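Local coordinates for acylphosphatase (Coxiella burnetii, PDB 3TRG), which catalyses the hydrolysis of acyl phosphates to a carboxylate and free phosphate, at residues K9-S19 against D51-R60. Residues are numbered along the deposited sequence; the frame is centred on the assembly and turned at random.
With EDO (1,2-ethanediol), chain C.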
# COMPACT_ATOMS: atom_id res chain seq x y z
N LYS A 9 -15.03 -2.52 12.98
CA LYS A 9 -14.25 -3.32 13.91
C LYS A 9 -13.07 -3.99 13.22
O LYS A 9 -11.95 -4.03 13.75
CB LYS A 9 -15.17 -4.40 14.50
CG LYS A 9 -14.59 -5.19 15.64
CD LYS A 9 -15.58 -6.25 16.13
CE LYS A 9 -16.90 -5.64 16.60
NZ LYS A 9 -17.82 -6.67 17.18
N ASN A 10 -13.32 -4.53 12.03
CA ASN A 10 -12.38 -5.42 11.36
C ASN A 10 -11.50 -4.74 10.33
O ASN A 10 -10.75 -5.41 9.63
CB ASN A 10 -13.14 -6.58 10.71
CG ASN A 10 -13.65 -7.58 11.72
OD1 ASN A 10 -13.02 -7.81 12.75
ND2 ASN A 10 -14.80 -8.19 11.43
N GLU A 11 -11.58 -3.42 10.21
CA GLU A 11 -10.76 -2.73 9.22
C GLU A 11 -10.04 -1.53 9.80
O GLU A 11 -10.50 -0.92 10.77
CB GLU A 11 -11.61 -2.32 8.01
CG GLU A 11 -12.30 -3.50 7.34
CD GLU A 11 -13.25 -3.11 6.23
OE1 GLU A 11 -13.34 -1.91 5.90
OE2 GLU A 11 -13.92 -4.01 5.69
N THR A 12 -8.90 -1.20 9.22
CA THR A 12 -8.20 0.03 9.57
C THR A 12 -7.45 0.54 8.35
O THR A 12 -7.59 0.00 7.26
CB THR A 12 -7.23 -0.19 10.76
OG1 THR A 12 -6.78 1.07 11.25
CG2 THR A 12 -6.04 -1.04 10.32
N CYS A 13 -6.66 1.59 8.54
CA CYS A 13 -5.87 2.14 7.44
C CYS A 13 -4.43 2.34 7.88
O CYS A 13 -4.16 2.60 9.06
CB CYS A 13 -6.43 3.50 7.00
SG CYS A 13 -8.07 3.48 6.27
N ILE A 14 -3.51 2.21 6.93
CA ILE A 14 -2.11 2.52 7.17
C ILE A 14 -1.57 3.47 6.10
O ILE A 14 -2.12 3.53 4.99
CB ILE A 14 -1.22 1.25 7.23
CG1 ILE A 14 -1.18 0.55 5.87
CG2 ILE A 14 -1.69 0.31 8.34
CD1 ILE A 14 -0.10 -0.53 5.77
N HIS A 15 -0.51 4.19 6.44
CA HIS A 15 0.22 5.02 5.49
C HIS A 15 1.63 4.46 5.39
O HIS A 15 2.22 4.08 6.40
CB HIS A 15 0.24 6.47 5.98
CG HIS A 15 1.05 7.39 5.12
ND1 HIS A 15 2.32 7.80 5.46
CD2 HIS A 15 0.76 7.99 3.94
CE1 HIS A 15 2.78 8.61 4.52
NE2 HIS A 15 1.85 8.74 3.59
N VAL A 16 2.17 4.40 4.17
CA VAL A 16 3.46 3.75 3.94
C VAL A 16 4.33 4.58 3.01
O VAL A 16 3.84 5.19 2.06
CB VAL A 16 3.28 2.38 3.27
CG1 VAL A 16 4.57 1.55 3.38
CG2 VAL A 16 2.09 1.63 3.88
N THR A 17 5.63 4.59 3.30
CA THR A 17 6.62 5.00 2.31
C THR A 17 7.58 3.84 2.06
O THR A 17 7.97 3.12 2.98
CB THR A 17 7.40 6.26 2.72
OG1 THR A 17 7.97 6.09 4.02
CG2 THR A 17 6.48 7.48 2.73
N VAL A 18 7.95 3.67 0.79
CA VAL A 18 8.82 2.58 0.38
C VAL A 18 10.01 3.17 -0.36
O VAL A 18 9.84 3.88 -1.34
CB VAL A 18 8.08 1.60 -0.55
CG1 VAL A 18 9.00 0.44 -0.96
CG2 VAL A 18 6.82 1.06 0.14
N SER A 19 11.21 2.88 0.14
CA SER A 19 12.42 3.43 -0.45
C SER A 19 13.23 2.37 -1.19
O SER A 19 13.08 1.17 -0.93
CB SER A 19 13.29 4.08 0.62
OG SER A 19 13.81 3.12 1.52
N ASP A 51 10.44 8.36 -2.72
CA ASP A 51 9.87 7.08 -2.30
C ASP A 51 8.54 6.80 -2.98
O ASP A 51 7.91 7.70 -3.53
CB ASP A 51 9.62 7.07 -0.79
CG ASP A 51 10.89 7.17 0.02
OD1 ASP A 51 11.96 6.81 -0.49
OD2 ASP A 51 10.80 7.60 1.19
N VAL A 52 8.09 5.55 -2.91
CA VAL A 52 6.71 5.23 -3.21
C VAL A 52 5.89 5.54 -1.96
O VAL A 52 6.34 5.29 -0.85
CB VAL A 52 6.54 3.76 -3.63
CG1 VAL A 52 5.08 3.32 -3.56
CG2 VAL A 52 7.10 3.54 -5.03
N GLU A 53 4.71 6.13 -2.14
CA GLU A 53 3.86 6.46 -1.01
C GLU A 53 2.48 5.87 -1.23
O GLU A 53 1.94 5.92 -2.33
CB GLU A 53 3.75 7.98 -0.82
CG GLU A 53 2.90 8.37 0.38
CD GLU A 53 2.57 9.85 0.42
OE1 GLU A 53 2.82 10.56 -0.58
OE2 GLU A 53 2.03 10.30 1.46
N LEU A 54 1.90 5.29 -0.18
CA LEU A 54 0.55 4.74 -0.32
C LEU A 54 -0.25 4.82 0.97
O LEU A 54 0.30 4.93 2.06
CB LEU A 54 0.60 3.28 -0.80
CG LEU A 54 1.30 2.29 0.14
CD1 LEU A 54 0.44 1.05 0.33
CD2 LEU A 54 2.66 1.92 -0.41
N VAL A 55 -1.57 4.79 0.81
CA VAL A 55 -2.49 4.54 1.91
C VAL A 55 -3.28 3.29 1.55
O VAL A 55 -3.74 3.13 0.41
CB VAL A 55 -3.46 5.72 2.11
CG1 VAL A 55 -4.62 5.31 3.01
CG2 VAL A 55 -2.72 6.93 2.70
N ALA A 56 -3.40 2.37 2.51
CA ALA A 56 -4.14 1.14 2.28
C ALA A 56 -5.11 0.92 3.43
O ALA A 56 -4.73 1.04 4.60
CB ALA A 56 -3.19 -0.03 2.16
N CYS A 57 -6.36 0.61 3.10
CA CYS A 57 -7.41 0.41 4.08
C CYS A 57 -8.11 -0.91 3.83
O CYS A 57 -8.35 -1.29 2.67
CB CYS A 57 -8.46 1.52 3.99
SG CYS A 57 -7.84 3.20 4.26
N GLY A 58 -8.44 -1.61 4.91
CA GLY A 58 -9.19 -2.84 4.81
C GLY A 58 -8.90 -3.72 6.01
O GLY A 58 -8.48 -3.24 7.06
N GLU A 59 -9.12 -5.02 5.86
CA GLU A 59 -8.89 -5.95 6.95
C GLU A 59 -7.41 -6.04 7.31
O GLU A 59 -6.55 -5.92 6.44
CB GLU A 59 -9.50 -7.32 6.61
CG GLU A 59 -11.01 -7.23 6.51
CD GLU A 59 -11.70 -8.57 6.39
OE1 GLU A 59 -11.02 -9.56 6.04
OE2 GLU A 59 -12.91 -8.63 6.67
N ARG A 60 -7.12 -6.24 8.59
CA ARG A 60 -5.74 -6.18 9.07
C ARG A 60 -4.84 -7.30 8.54
O ARG A 60 -3.66 -7.07 8.28
CB ARG A 60 -5.71 -6.12 10.60
CG ARG A 60 -6.32 -4.83 11.15
CD ARG A 60 -6.46 -4.88 12.66
NE ARG A 60 -7.10 -3.68 13.20
CZ ARG A 60 -8.42 -3.52 13.29
NH1 ARG A 60 -9.23 -4.47 12.86
NH2 ARG A 60 -8.92 -2.40 13.80
C1 EDO C . 4.68 6.21 7.84
O1 EDO C . 3.65 7.21 7.75
C2 EDO C . 5.42 6.13 6.51
O2 EDO C . 6.13 7.35 6.27
O HOH W 1 -11.32 -0.80 14.47
O HOH W 2 -8.89 -6.82 10.74
O HOH W 3 -14.56 -6.32 6.91
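Lys9 O is gripped by the guanidinium group of Arg60. It lies at one end of an antiparallel pair, 11-19 and 52-57, adjacent inner strands of the acylphosphatase alpha/beta sandwich. Arg60 NH1 gives the main bond, 2.9 Å to Lys9 O, meeting a lone pair of the oxygen within the plane of its carbonyl; Arg60 NH2 adds a weak one. A water bonded to Asn10 O also accepts from Arg60 N and NH1, which ties the first residue of helix 60-69 to the backbone of Asn10. Eight backbone hydrogen bonds join the strands from Thr12–Gly58 to Val18–Val52. Cys13 SG and Cys57 SG form a disulfide (2.0 Å) across a non-hydrogen-bonded pair. Next on that face, His15 NE2 donates to Glu53 OE2 at 2.6 Å, almost straight (176°). The carboxylate uses its anti lone pair and stands perpendicular to the ring. In the crystal His15 ND1 donates to O1 of an ethanediol, probably from the crystallisation liquor, at 2.7 Å; with both nitrogens bonded, the ring is held in its rotation here. On the opposite face Ile14, Val16 and Val18 meet Ala56, Leu54 and Val52. Ile14 and Ala56 also pack against helix 60-69, while Val52 touches Asn46, a predicted active-site residue of strand 41-46. Val16 and Leu54 run alongside each other in the same direction. A chi1 of 62° swings Leu54 CG over its own backbone, 3.7 Å from Val16 CB.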